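Local coordinates for protein transcriptional regulator, LysR family (Vibrio cholerae, PDB 3SZP) that probably binds DNA as a LysR-type transcription factor and activates virulence genes in Vibrio cholerae, at residues A[4-9]-A[37-42]; A[92-97]-A[121-126]; A[84-89]-A[274-279]; A[128-133]-A[190-195]; A[45-50]-A[58-63]. All blocks are in the same frame, centred on the assembly; numbering follows the deposited sequence.

Contact 1: residues A[4-9]-A[37-42]; sequences DDLNLF and QALEDS
The F9 ring is approached obliquely by CD2 of L39, while the carbonyl oxygen of L6, one turn back on its own helix, lies at the ring edge and in its plane. I36, L47 and F64 also pack against this phenyl group. The pairing belongs to the winged helix-turn-helix domain: helix 3-15 leans on helix 29-43, which in this family is the DNA-recognition helix, and the axes of 4-9 and 37-42 approach to 9.4 Å, their directions 116° apart. L39 carries most of the contact from helix 29-43. Its CG is anti to the backbone N (chi1 173°), and the isobutyl group crosses the F9 side chain at about a right angle. CD2 presses on F9 CB at 3.6 Å and also meets the helix backbone, 3.8 Å from L6 CA and 3.7 Å from D5 O, an oxygen that already accepts from F9 N. The other methyl, CD1, reaches L6 CB more loosely, at 4.5 Å. Where the backbones come nearest, D5 CB meets L39 CB at 4.0 Å. The D5 carboxylate brings OD2 beside A38 CB, but its charge is answered by a salt bridge from OD1 to R35, one helical turn before L39. Across the subunit boundary, L6 packs on T79 of a second subunit, and D4 is hydrogen-bonded to L3 of that subunit. The L39 carbonyl faces along its own helix, where S42 OG donates to L39 O at 2.9 Å with the hydroxyl tilted 16° from the carbonyl plane.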
# COMPACT_ATOMS: atom_id res chain seq x y z
N ASP A 4 1.07 -29.13 2.62
CA ASP A 4 2.26 -28.28 2.68
C ASP A 4 1.94 -26.84 2.33
O ASP A 4 2.54 -25.92 2.88
CB ASP A 4 3.39 -28.82 1.79
CG ASP A 4 4.10 -29.99 2.42
OD1 ASP A 4 4.41 -29.91 3.63
OD2 ASP A 4 4.34 -31.00 1.71
N ASP A 5 1.00 -26.63 1.41
CA ASP A 5 0.58 -25.26 1.07
C ASP A 5 -0.20 -24.65 2.23
O ASP A 5 0.00 -23.48 2.58
CB ASP A 5 -0.23 -25.23 -0.22
CG ASP A 5 0.59 -25.64 -1.44
OD1 ASP A 5 1.84 -25.65 -1.39
OD2 ASP A 5 -0.00 -25.92 -2.49
N LEU A 6 -1.06 -25.46 2.84
CA LEU A 6 -1.80 -25.07 4.04
C LEU A 6 -0.81 -24.73 5.15
O LEU A 6 -0.95 -23.72 5.84
CB LEU A 6 -2.72 -26.21 4.50
CG LEU A 6 -3.56 -25.93 5.74
CD1 LEU A 6 -4.49 -24.73 5.51
CD2 LEU A 6 -4.37 -27.16 6.13
N ASN A 7 0.21 -25.57 5.31
CA ASN A 7 1.26 -25.30 6.28
C ASN A 7 2.02 -24.04 5.96
O ASN A 7 2.40 -23.30 6.86
CB ASN A 7 2.27 -26.44 6.34
CG ASN A 7 3.19 -26.32 7.54
OD1 ASN A 7 2.74 -26.05 8.65
ND2 ASN A 7 4.49 -26.51 7.32
N LEU A 8 2.25 -23.82 4.66
CA LEU A 8 2.98 -22.63 4.22
C LEU A 8 2.15 -21.40 4.53
O LEU A 8 2.67 -20.37 4.93
CB LEU A 8 3.27 -22.68 2.71
CG LEU A 8 3.90 -21.36 2.20
CD1 LEU A 8 5.25 -21.14 2.90
CD2 LEU A 8 4.09 -21.34 0.68
N PHE A 9 0.84 -21.52 4.34
CA PHE A 9 -0.10 -20.45 4.67
C PHE A 9 0.02 -20.11 6.15
O PHE A 9 0.15 -18.95 6.52
CB PHE A 9 -1.52 -20.87 4.32
CG PHE A 9 -2.60 -20.13 5.08
CD1 PHE A 9 -2.90 -18.80 4.79
CD2 PHE A 9 -3.32 -20.77 6.07
CE1 PHE A 9 -3.90 -18.12 5.47
CE2 PHE A 9 -4.35 -20.10 6.75
CZ PHE A 9 -4.63 -18.78 6.46
N GLN A 37 -1.72 -19.17 -3.98
CA GLN A 37 -2.74 -19.16 -5.01
C GLN A 37 -3.31 -20.55 -5.24
O GLN A 37 -4.53 -20.72 -5.34
CB GLN A 37 -2.19 -18.65 -6.34
CG GLN A 37 -3.25 -18.64 -7.44
CD GLN A 37 -4.32 -17.59 -7.20
OE1 GLN A 37 -5.44 -17.90 -6.78
NE2 GLN A 37 -3.98 -16.33 -7.45
N ALA A 38 -2.42 -21.54 -5.31
CA ALA A 38 -2.84 -22.91 -5.56
C ALA A 38 -3.71 -23.38 -4.41
O ALA A 38 -4.72 -24.03 -4.63
CB ALA A 38 -1.63 -23.84 -5.72
N LEU A 39 -3.32 -23.06 -3.18
CA LEU A 39 -4.14 -23.42 -2.02
C LEU A 39 -5.56 -22.84 -2.16
O LEU A 39 -6.55 -23.56 -2.06
CB LEU A 39 -3.47 -22.94 -0.73
CG LEU A 39 -4.27 -23.09 0.57
CD1 LEU A 39 -4.62 -24.55 0.82
CD2 LEU A 39 -3.48 -22.51 1.76
N GLU A 40 -5.64 -21.53 -2.42
CA GLU A 40 -6.92 -20.84 -2.59
C GLU A 40 -7.76 -21.44 -3.72
O GLU A 40 -8.95 -21.66 -3.54
CB GLU A 40 -6.69 -19.33 -2.78
CG GLU A 40 -6.06 -18.67 -1.56
CD GLU A 40 -5.92 -17.16 -1.68
OE1 GLU A 40 -5.84 -16.66 -2.82
OE2 GLU A 40 -5.90 -16.46 -0.64
N ASP A 41 -7.12 -21.71 -4.86
CA ASP A 41 -7.76 -22.38 -5.99
C ASP A 41 -8.31 -23.76 -5.61
O ASP A 41 -9.38 -24.15 -6.08
CB ASP A 41 -6.79 -22.54 -7.18
CG ASP A 41 -6.55 -21.23 -7.93
OD1 ASP A 41 -7.35 -20.29 -7.78
OD2 ASP A 41 -5.55 -21.14 -8.67
N SER A 42 -7.60 -24.49 -4.75
CA SER A 42 -8.09 -25.81 -4.36
C SER A 42 -9.29 -25.73 -3.41
O SER A 42 -10.12 -26.64 -3.39
CB SER A 42 -6.99 -26.68 -3.77
OG SER A 42 -6.81 -26.41 -2.39

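Contact 2: residues A[92-97]-A[121-126]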
# COMPACT_ATOMS: atom_id res chain seq x y z
N ARG A 92 20.90 -33.96 8.78
CA ARG A 92 21.13 -32.58 8.37
C ARG A 92 21.49 -31.74 9.59
O ARG A 92 20.96 -31.95 10.67
CB ARG A 92 19.89 -32.02 7.70
CG ARG A 92 20.08 -30.64 7.08
CD ARG A 92 18.77 -29.86 7.11
NE ARG A 92 18.30 -29.66 8.48
CZ ARG A 92 17.10 -29.18 8.80
NH1 ARG A 92 16.23 -28.86 7.84
NH2 ARG A 92 16.76 -29.04 10.07
N ILE A 93 22.39 -30.79 9.41
CA ILE A 93 22.66 -29.84 10.46
C ILE A 93 22.43 -28.41 9.95
O ILE A 93 22.71 -28.09 8.80
CB ILE A 93 24.06 -30.02 11.08
CG1 ILE A 93 25.15 -29.49 10.16
CG2 ILE A 93 24.33 -31.48 11.42
CD1 ILE A 93 26.56 -29.83 10.67
N ARG A 94 21.88 -27.57 10.82
CA ARG A 94 21.49 -26.23 10.42
C ARG A 94 22.42 -25.20 11.07
O ARG A 94 22.56 -25.16 12.30
CB ARG A 94 20.04 -25.99 10.81
CG ARG A 94 19.36 -24.89 10.05
CD ARG A 94 17.85 -24.94 10.28
NE ARG A 94 17.16 -23.90 9.53
CZ ARG A 94 16.69 -22.78 10.07
NH1 ARG A 94 16.83 -22.57 11.37
NH2 ARG A 94 16.07 -21.89 9.31
N ILE A 95 23.06 -24.39 10.23
CA ILE A 95 24.06 -23.45 10.67
C ILE A 95 23.71 -22.03 10.23
O ILE A 95 23.28 -21.82 9.09
CB ILE A 95 25.42 -23.82 10.05
CG1 ILE A 95 25.79 -25.25 10.44
CG2 ILE A 95 26.50 -22.83 10.49
CD1 ILE A 95 27.02 -25.75 9.74
N SER A 96 23.89 -21.07 11.14
CA SER A 96 23.78 -19.65 10.81
C SER A 96 25.19 -19.06 10.82
O SER A 96 26.01 -19.43 11.65
CB SER A 96 22.88 -18.93 11.81
OG SER A 96 22.99 -17.52 11.71
N ALA A 97 25.47 -18.15 9.89
CA ALA A 97 26.80 -17.55 9.78
C ALA A 97 26.72 -16.17 9.18
O ALA A 97 25.73 -15.82 8.54
CB ALA A 97 27.74 -18.45 8.96
N HIS A 121 24.40 -33.62 5.99
CA HIS A 121 24.07 -32.53 5.08
C HIS A 121 23.97 -31.17 5.78
O HIS A 121 23.45 -31.06 6.89
CB HIS A 121 22.80 -32.84 4.30
CG HIS A 121 22.91 -34.08 3.46
ND1 HIS A 121 24.11 -34.73 3.24
CD2 HIS A 121 21.97 -34.81 2.81
CE1 HIS A 121 23.91 -35.79 2.48
NE2 HIS A 121 22.62 -35.86 2.21
N ILE A 122 24.49 -30.15 5.12
CA ILE A 122 24.52 -28.82 5.71
C ILE A 122 23.52 -27.88 5.07
O ILE A 122 23.51 -27.71 3.85
CB ILE A 122 25.91 -28.18 5.64
CG1 ILE A 122 26.90 -28.97 6.49
CG2 ILE A 122 25.84 -26.72 6.12
CD1 ILE A 122 28.28 -28.30 6.62
N GLU A 123 22.68 -27.30 5.91
CA GLU A 123 21.86 -26.16 5.54
C GLU A 123 22.50 -24.91 6.18
O GLU A 123 22.58 -24.80 7.40
CB GLU A 123 20.41 -26.33 5.99
CG GLU A 123 19.51 -25.23 5.48
CD GLU A 123 18.14 -25.25 6.11
OE1 GLU A 123 17.61 -26.34 6.39
OE2 GLU A 123 17.58 -24.15 6.33
N LEU A 124 22.96 -23.99 5.33
CA LEU A 124 23.68 -22.81 5.78
C LEU A 124 22.92 -21.52 5.45
O LEU A 124 22.62 -21.25 4.29
CB LEU A 124 25.07 -22.78 5.14
CG LEU A 124 25.98 -21.57 5.40
CD1 LEU A 124 26.36 -21.48 6.88
CD2 LEU A 124 27.24 -21.66 4.55
N MET A 125 22.59 -20.75 6.48
CA MET A 125 21.93 -19.46 6.31
C MET A 125 22.87 -18.32 6.70
O MET A 125 23.39 -18.28 7.82
CB MET A 125 20.67 -19.40 7.16
CG MET A 125 20.08 -18.01 7.28
SD MET A 125 19.06 -17.56 5.85
CE MET A 125 17.74 -18.78 5.97
N MET A 126 23.10 -17.41 5.77
CA MET A 126 23.93 -16.24 6.03
C MET A 126 23.11 -15.00 6.30
O MET A 126 22.12 -14.74 5.61
CB MET A 126 24.85 -15.96 4.86
CG MET A 126 26.23 -16.50 5.07
SD MET A 126 26.49 -17.87 3.97
CE MET A 126 26.58 -16.93 2.43
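I95 lies at the middle of the tightly packed face of this parallel strand pair, its CD1 3.9 Å from CG2 of I122 and its CG2 the same distance from CD1 of L124. That L124 methyl also touches A97 CB, while I93 and I122 run side by side with their CG1 atoms in contact. The two strands stay in register from R92 with H121 to A97 with M126. Five backbone hydrogen bonds join them, the shortest from I93 N to H121 O at 2.7 Å.

On the other face R92, R94, H121 and M125 are partly exposed and the contacts are mostly polar, though E123 itself is buried. E123 is fully extended and places one carboxylate oxygen near each arginine. R94 NE donates to E123 OE2 at 3.2 Å, in the guanidinium plane but from above the carboxylate plane, the guanidinium and carboxylate planes being 77° apart. R94 NH1 is bonded to E137 O, and the guanidinium also makes a cation-pi contact with W138. R92, poorly ordered, holds E123 OE1 by charge alone, since the oxygen stands well out of its guanidinium plane.

Helix 102-116 connects the strands in a beta-alpha-beta unit and covers I122 and L124, helix 276-287 covers I93 and I95, strand 140-144 flanks strand 91-98, and a strand of a third subunit extends the sheet beyond strand 120-127 in parallel.

Contact 3: residues A[84-89]-A[274-279]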
# COMPACT_ATOMS: atom_id res chain seq x y z
N ASP A 84 15.32 -35.29 15.43
CA ASP A 84 16.20 -34.81 16.48
C ASP A 84 16.96 -35.99 17.08
O ASP A 84 17.97 -35.81 17.76
CB ASP A 84 15.40 -34.08 17.57
CG ASP A 84 15.12 -32.62 17.21
OD1 ASP A 84 15.18 -32.28 16.01
OD2 ASP A 84 14.83 -31.82 18.12
N GLU A 85 16.47 -37.20 16.81
CA GLU A 85 17.08 -38.41 17.33
C GLU A 85 18.34 -38.80 16.56
O GLU A 85 18.37 -38.75 15.33
CB GLU A 85 16.07 -39.55 17.31
CG GLU A 85 16.58 -40.84 17.92
CD GLU A 85 15.50 -41.89 18.02
OE1 GLU A 85 14.37 -41.61 17.55
OE2 GLU A 85 15.77 -42.98 18.57
N CYS A 86 19.36 -39.22 17.30
CA CYS A 86 20.68 -39.47 16.73
C CYS A 86 20.76 -40.76 15.91
O CYS A 86 20.48 -41.85 16.42
CB CYS A 86 21.72 -39.49 17.85
SG CYS A 86 23.38 -39.85 17.30
N ARG A 87 21.14 -40.64 14.64
CA ARG A 87 21.35 -41.79 13.76
C ARG A 87 22.84 -41.97 13.47
O ARG A 87 23.22 -42.52 12.43
CB ARG A 87 20.59 -41.64 12.45
CG ARG A 87 19.07 -41.59 12.60
CD ARG A 87 18.56 -42.74 13.47
NE ARG A 87 17.11 -42.70 13.71
CZ ARG A 87 16.44 -41.62 14.11
NH1 ARG A 87 17.07 -40.47 14.31
NH2 ARG A 87 15.13 -41.69 14.30
N GLY A 88 23.68 -41.49 14.38
CA GLY A 88 25.11 -41.53 14.17
C GLY A 88 25.57 -40.42 13.24
O GLY A 88 25.01 -39.33 13.25
N ALA A 89 26.57 -40.73 12.42
CA ALA A 89 27.22 -39.74 11.55
C ALA A 89 26.41 -39.43 10.29
O ALA A 89 26.93 -39.51 9.17
CB ALA A 89 28.63 -40.19 11.19
N GLN A 274 23.33 -33.08 22.49
CA GLN A 274 23.67 -32.89 21.10
C GLN A 274 23.80 -34.25 20.41
O GLN A 274 24.47 -35.16 20.92
CB GLN A 274 24.99 -32.11 21.02
CG GLN A 274 25.13 -31.20 19.82
CD GLN A 274 24.10 -30.08 19.78
OE1 GLN A 274 23.00 -30.26 19.28
NE2 GLN A 274 24.48 -28.91 20.29
N PRO A 275 23.12 -34.40 19.26
CA PRO A 275 23.26 -35.66 18.52
C PRO A 275 24.69 -35.82 18.01
O PRO A 275 25.45 -34.86 18.05
CB PRO A 275 22.28 -35.48 17.35
CG PRO A 275 22.13 -34.01 17.19
CD PRO A 275 22.23 -33.45 18.58
N GLU A 276 25.02 -37.01 17.51
CA GLU A 276 26.38 -37.28 17.05
C GLU A 276 26.79 -36.39 15.88
O GLU A 276 27.91 -35.90 15.82
CB GLU A 276 26.53 -38.77 16.68
CG GLU A 276 27.96 -39.20 16.41
CD GLU A 276 28.10 -40.70 16.15
OE1 GLU A 276 27.42 -41.51 16.83
OE2 GLU A 276 28.90 -41.07 15.25
N LYS A 277 25.86 -36.18 14.95
CA LYS A 277 26.13 -35.40 13.74
C LYS A 277 26.61 -34.00 14.09
O LYS A 277 27.53 -33.47 13.46
CB LYS A 277 24.90 -35.33 12.83
CG LYS A 277 23.73 -34.56 13.42
CD LYS A 277 22.48 -34.65 12.55
CE LYS A 277 21.34 -33.86 13.18
NZ LYS A 277 20.00 -34.18 12.59
N VAL A 278 26.01 -33.40 15.12
CA VAL A 278 26.41 -32.06 15.55
C VAL A 278 27.71 -32.11 16.36
O VAL A 278 28.58 -31.25 16.20
CB VAL A 278 25.29 -31.37 16.34
CG1 VAL A 278 25.67 -29.94 16.68
CG2 VAL A 278 23.97 -31.40 15.54
N ARG A 279 27.86 -33.11 17.22
CA ARG A 279 29.09 -33.30 17.99
C ARG A 279 30.31 -33.43 17.08
O ARG A 279 31.33 -32.80 17.32
CB ARG A 279 29.00 -34.52 18.91
CG ARG A 279 28.11 -34.34 20.13
CD ARG A 279 28.36 -35.43 21.19
NE ARG A 279 28.34 -36.77 20.62
CZ ARG A 279 27.31 -37.61 20.71
NH1 ARG A 279 26.22 -37.25 21.38
NH2 ARG A 279 27.38 -38.82 20.16
O HOH W 1 19.06 -37.26 13.48
O HOH W 2 23.34 -37.96 14.54
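C86 supplies the direct hydrogen bonding between the loop leaving linker helix 59-83 and the N terminus of helix 276-287 of the LysR effector domain. Its SG, anti to the backbone N (chi1 178°), receives E276 N across the contact at 3.3 Å with an N-H...S angle of 160°. A second N-H comes from its own loop, G88 N to C86 SG at 3.4 Å. P275 occupies the N-cap position, so E276 N belongs to the first turn of the helix.

Water adds a second layer. One molecule donates to G88 O at 2.5 Å and accepts from K277 N at 3.1 Å, bridging the loop to the next N-H of that turn. K277 NZ reaches back along its extended chain to a weak bond with R92 O.

Packing is modest. C86 CB rests on P275 CB at 4.1 Å, and SG lies 3.4 Å from E276 CB. The extended E276 side chain runs past the glycine, with OE1 3.5 Å from G88 CA and OE2 near A89 N.

The two N-H groups on the sulfur and the helix start would tend to favour a thiolate, the nearby E276 carboxylate to oppose it, so any net shift is uncertain.

Contact 4: residues A[128-133]-A[190-195]; sequences NQADDL and KGYPLL
N128, Q129 and A130 meet Y192 and P193 where a loop after strand 120-127 faces the turn that ends strand 188-191. Neither backbone closes on the other: the nearest CA atoms, those of N128 and P193, are 7.9 Å apart. The turn is compact, with a cis peptide before P193 and a bond from L194 N to G191 O. The opposing loop is less well defined, Q129 and A130 being poorly ordered.

The cis linkage folds P193 CB over one face of the Y192 ring, 3.6 Å above the plane and offset toward the rim. N128 crosses the tyrosine at about a right angle, its CB 3.6 Å from CE1 and its amide plane inclined 47° to the ring. Q129 N approaches the ring edge. As modelled, the poorly ordered Q129 side chain places NE2 3.7 Å from P193 CG. Y192 O accepts from N100 ND2.

In LysR effector domains the ligand cleft lies between two subdomains, and this contact probably bridges them. No hydrogen bond spans it, and even Y192 OH and A130 N stay 3.5 Å apart. A junction made of van der Waals touches between surface groups, none of them buried, could probably adjust at little cost.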
# COMPACT_ATOMS: atom_id res chain seq x y z
N ASN A 128 23.64 -10.65 8.02
CA ASN A 128 24.41 -9.66 8.76
C ASN A 128 24.15 -9.90 10.25
O ASN A 128 23.16 -10.55 10.61
CB ASN A 128 24.01 -8.25 8.34
CG ASN A 128 22.58 -7.90 8.72
OD1 ASN A 128 21.79 -8.79 9.04
ND2 ASN A 128 22.25 -6.62 8.68
N GLN A 129 25.04 -9.42 11.11
CA GLN A 129 24.84 -9.59 12.55
C GLN A 129 23.40 -9.25 12.91
O GLN A 129 22.61 -10.13 13.27
CB GLN A 129 25.79 -8.66 13.31
CG GLN A 129 27.23 -8.71 12.83
CD GLN A 129 28.07 -7.59 13.41
OE1 GLN A 129 27.55 -6.62 13.96
NE2 GLN A 129 29.39 -7.72 13.28
N ALA A 130 23.09 -7.96 12.82
CA ALA A 130 21.74 -7.42 13.00
C ALA A 130 20.88 -8.17 14.01
O ALA A 130 21.28 -8.37 15.16
CB ALA A 130 21.03 -7.34 11.65
N ASP A 131 19.70 -8.58 13.57
CA ASP A 131 18.71 -9.21 14.45
C ASP A 131 19.29 -10.43 15.17
O ASP A 131 20.20 -11.09 14.65
CB ASP A 131 17.47 -9.63 13.64
CG ASP A 131 17.06 -8.58 12.61
OD1 ASP A 131 17.32 -8.81 11.41
OD2 ASP A 131 16.48 -7.55 13.00
N ASP A 132 18.79 -10.71 16.37
CA ASP A 132 19.19 -11.90 17.09
C ASP A 132 18.32 -13.08 16.69
O ASP A 132 17.14 -12.92 16.37
CB ASP A 132 19.13 -11.70 18.60
N LEU A 133 18.91 -14.26 16.70
CA LEU A 133 18.21 -15.46 16.30
C LEU A 133 17.58 -16.15 17.50
O LEU A 133 17.96 -15.91 18.64
CB LEU A 133 19.19 -16.43 15.63
CG LEU A 133 19.90 -15.86 14.40
CD1 LEU A 133 21.13 -16.67 14.07
CD2 LEU A 133 18.95 -15.79 13.21
N LYS A 190 32.53 2.27 2.17
CA LYS A 190 32.19 1.62 3.43
C LYS A 190 31.14 0.53 3.26
O LYS A 190 30.13 0.71 2.56
CB LYS A 190 31.72 2.66 4.46
CG LYS A 190 32.68 3.86 4.68
CD LYS A 190 32.26 4.63 5.93
CE LYS A 190 33.15 5.80 6.29
NZ LYS A 190 32.66 6.41 7.57
N GLY A 191 31.40 -0.60 3.90
CA GLY A 191 30.48 -1.72 3.91
C GLY A 191 30.09 -2.12 5.32
O GLY A 191 30.92 -2.09 6.25
N TYR A 192 28.83 -2.50 5.49
CA TYR A 192 28.34 -2.91 6.79
C TYR A 192 29.11 -4.17 7.18
O TYR A 192 29.31 -5.03 6.33
CB TYR A 192 26.83 -3.18 6.72
CG TYR A 192 26.26 -3.67 8.02
CD1 TYR A 192 26.36 -5.00 8.38
CD2 TYR A 192 25.63 -2.79 8.91
CE1 TYR A 192 25.85 -5.46 9.57
CE2 TYR A 192 25.11 -3.26 10.13
CZ TYR A 192 25.23 -4.59 10.44
OH TYR A 192 24.76 -5.11 11.62
N PRO A 193 29.50 -4.32 8.45
CA PRO A 193 29.24 -3.45 9.61
C PRO A 193 30.34 -2.44 9.91
O PRO A 193 30.42 -1.96 11.05
CB PRO A 193 29.15 -4.45 10.77
CG PRO A 193 30.12 -5.56 10.37
CD PRO A 193 30.13 -5.60 8.84
N LEU A 194 31.19 -2.12 8.95
CA LEU A 194 32.27 -1.18 9.22
C LEU A 194 31.93 0.17 8.58
O LEU A 194 32.53 0.59 7.59
CB LEU A 194 33.61 -1.71 8.69
CG LEU A 194 33.98 -3.12 9.18
CD1 LEU A 194 35.21 -3.63 8.45
CD2 LEU A 194 34.23 -3.12 10.70
N LEU A 195 30.95 0.84 9.17
CA LEU A 195 30.47 2.11 8.65
C LEU A 195 31.07 3.27 9.43
O LEU A 195 31.43 4.30 8.86
CB LEU A 195 28.94 2.16 8.69
CG LEU A 195 28.28 1.01 7.92
CD1 LEU A 195 26.77 1.10 8.01
CD2 LEU A 195 28.73 0.99 6.46

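Contact 5: residues A[45-50]-A[58-63]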
# COMPACT_ATOMS: atom_id res chain seq x y z
N LEU A 45 -11.49 -20.57 -2.14
CA LEU A 45 -11.63 -19.59 -1.08
C LEU A 45 -10.44 -18.67 -1.03
O LEU A 45 -9.30 -19.12 -1.04
CB LEU A 45 -11.76 -20.28 0.28
CG LEU A 45 -13.11 -20.90 0.62
CD1 LEU A 45 -13.00 -21.68 1.93
CD2 LEU A 45 -14.19 -19.83 0.72
N ARG A 46 -10.69 -17.37 -0.96
CA ARG A 46 -9.64 -16.40 -0.72
C ARG A 46 -9.31 -16.45 0.76
O ARG A 46 -10.18 -16.34 1.61
CB ARG A 46 -10.12 -15.00 -1.12
CG ARG A 46 -9.08 -13.89 -1.09
CD ARG A 46 -9.70 -12.59 -1.63
NE ARG A 46 -8.82 -11.44 -1.50
CZ ARG A 46 -7.84 -11.13 -2.35
NH1 ARG A 46 -7.59 -11.89 -3.42
NH2 ARG A 46 -7.09 -10.05 -2.13
N LEU A 47 -8.03 -16.62 1.07
CA LEU A 47 -7.58 -16.74 2.46
C LEU A 47 -6.89 -15.49 3.00
O LEU A 47 -6.95 -15.22 4.19
CB LEU A 47 -6.64 -17.94 2.64
CG LEU A 47 -7.27 -19.31 2.41
CD1 LEU A 47 -6.20 -20.37 2.57
CD2 LEU A 47 -8.42 -19.57 3.39
N LEU A 48 -6.21 -14.76 2.13
CA LEU A 48 -5.37 -13.63 2.52
C LEU A 48 -5.66 -12.43 1.66
O LEU A 48 -5.92 -12.56 0.46
CB LEU A 48 -3.89 -13.95 2.30
CG LEU A 48 -3.23 -15.03 3.15
CD1 LEU A 48 -1.83 -15.34 2.63
CD2 LEU A 48 -3.18 -14.57 4.60
N ASN A 49 -5.58 -11.25 2.26
CA ASN A 49 -5.55 -10.01 1.52
C ASN A 49 -4.13 -9.45 1.49
O ASN A 49 -3.40 -9.50 2.49
CB ASN A 49 -6.52 -9.00 2.13
CG ASN A 49 -7.97 -9.38 1.91
OD1 ASN A 49 -8.39 -9.68 0.78
ND2 ASN A 49 -8.76 -9.37 2.98
N ARG A 50 -3.74 -8.92 0.34
CA ARG A 50 -2.46 -8.25 0.20
C ARG A 50 -2.68 -6.83 -0.29
O ARG A 50 -2.88 -6.59 -1.48
CB ARG A 50 -1.55 -9.01 -0.77
CG ARG A 50 -0.90 -10.25 -0.18
CD ARG A 50 -0.72 -11.32 -1.25
NE ARG A 50 -2.01 -11.78 -1.75
CZ ARG A 50 -2.17 -12.57 -2.81
NH1 ARG A 50 -1.11 -13.00 -3.49
NH2 ARG A 50 -3.39 -12.94 -3.19
N THR A 58 -8.64 -13.09 5.45
CA THR A 58 -10.07 -12.98 5.21
C THR A 58 -10.73 -13.68 6.39
O THR A 58 -10.01 -14.19 7.26
CB THR A 58 -10.45 -13.66 3.90
OG1 THR A 58 -10.10 -15.05 3.97
CG2 THR A 58 -9.70 -12.99 2.73
N GLU A 59 -12.06 -13.73 6.42
CA GLU A 59 -12.76 -14.49 7.45
C GLU A 59 -12.40 -15.96 7.32
O GLU A 59 -12.12 -16.62 8.29
CB GLU A 59 -14.29 -14.32 7.35
CG GLU A 59 -14.73 -12.87 7.21
CD GLU A 59 -16.25 -12.69 7.18
OE1 GLU A 59 -16.71 -11.55 7.30
OE2 GLU A 59 -16.99 -13.70 7.05
N ALA A 60 -12.43 -16.46 6.09
CA ALA A 60 -12.04 -17.83 5.79
C ALA A 60 -10.59 -18.08 6.22
O ALA A 60 -10.31 -19.07 6.89
CB ALA A 60 -12.21 -18.12 4.32
N GLY A 61 -9.68 -17.17 5.86
CA GLY A 61 -8.29 -17.32 6.25
C GLY A 61 -8.17 -17.40 7.77
O GLY A 61 -7.39 -18.19 8.32
N GLU A 62 -8.97 -16.58 8.45
CA GLU A 62 -8.97 -16.49 9.89
C GLU A 62 -9.40 -17.82 10.52
O GLU A 62 -8.80 -18.30 11.48
CB GLU A 62 -9.91 -15.37 10.33
CG GLU A 62 -9.56 -14.72 11.65
CD GLU A 62 -8.24 -13.94 11.61
OE1 GLU A 62 -8.27 -12.69 11.42
OE2 GLU A 62 -7.17 -14.57 11.77
N ARG A 63 -10.44 -18.42 9.95
CA ARG A 63 -10.94 -19.71 10.40
C ARG A 63 -9.91 -20.83 10.16
O ARG A 63 -9.70 -21.68 11.03
CB ARG A 63 -12.26 -20.01 9.67
CG ARG A 63 -12.92 -21.31 10.05
CD ARG A 63 -13.68 -21.19 11.37
NE ARG A 63 -14.18 -22.49 11.77
CZ ARG A 63 -15.35 -23.00 11.38
NH1 ARG A 63 -16.16 -22.30 10.59
NH2 ARG A 63 -15.71 -24.21 11.81
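T58 OG1 donates to R46 O at 2.7 Å and in turn accepts from G61 N at 2.9 Å, so one hydroxyl both ties the two segments together and caps the N terminus of helix 59-83. Its chi1 of 60° sets OG1 between the backbone N and carbonyl carbon, within reach of both partners. Beside it, T58 N gives a nearly straight bond to L47 O at 3.0 Å, coming from above the carbonyl plane. That same oxygen is touched by G61 CA at 3.2 Å in a CA-H...O contact. With no side chain on G61, the backbones can approach until L47 CA and G61 CA are 3.9 Å apart.

A further polar grip holds residues 45-50 in shape. R46, extended to NE, takes N49 OD1 side-on with NE and NH2, the oxygen lying in the guanidinium plane. The T58 methyl CG2 rests 3.7 Å from N49 ND2 and packs against R46 CG.

Outward, L47 CD2 lies 3.6 Å from G61 CA, A60 CB is 3.8 Å from R46 O, and L45 CD1 reaches the same A60 methyl loosely. E40 of helix 29-43 accepts from both L47 N and L48 N, while R63 forms a salt bridge to E85 of a second subunit. The arrangement is that of a winged helix-turn-helix domain, in which the hairpin 48-57 forms the wing and leads into the long linker helix.

In the fold
From the N terminus, contact 1 closes the first loop by bringing helix 29-43 back onto helix 3-15, and contact 5 follows in series, closing the wing hairpin onto the start of helix 59-83. The two touch, with centres 11 Å apart, and both lie within the winged helix-turn-helix domain. Helix 59-83 then leads to contact 3, which joins residues 84-89 to 274-279 and so closes a loop around nearly the whole LysR substrate-binding region. Contacts 2 and 4 nest inside that loop, one after the other, and no contacts cross. Contact 2 touches contact 3 through I93 and K277, and contact 4 through S96 and L133.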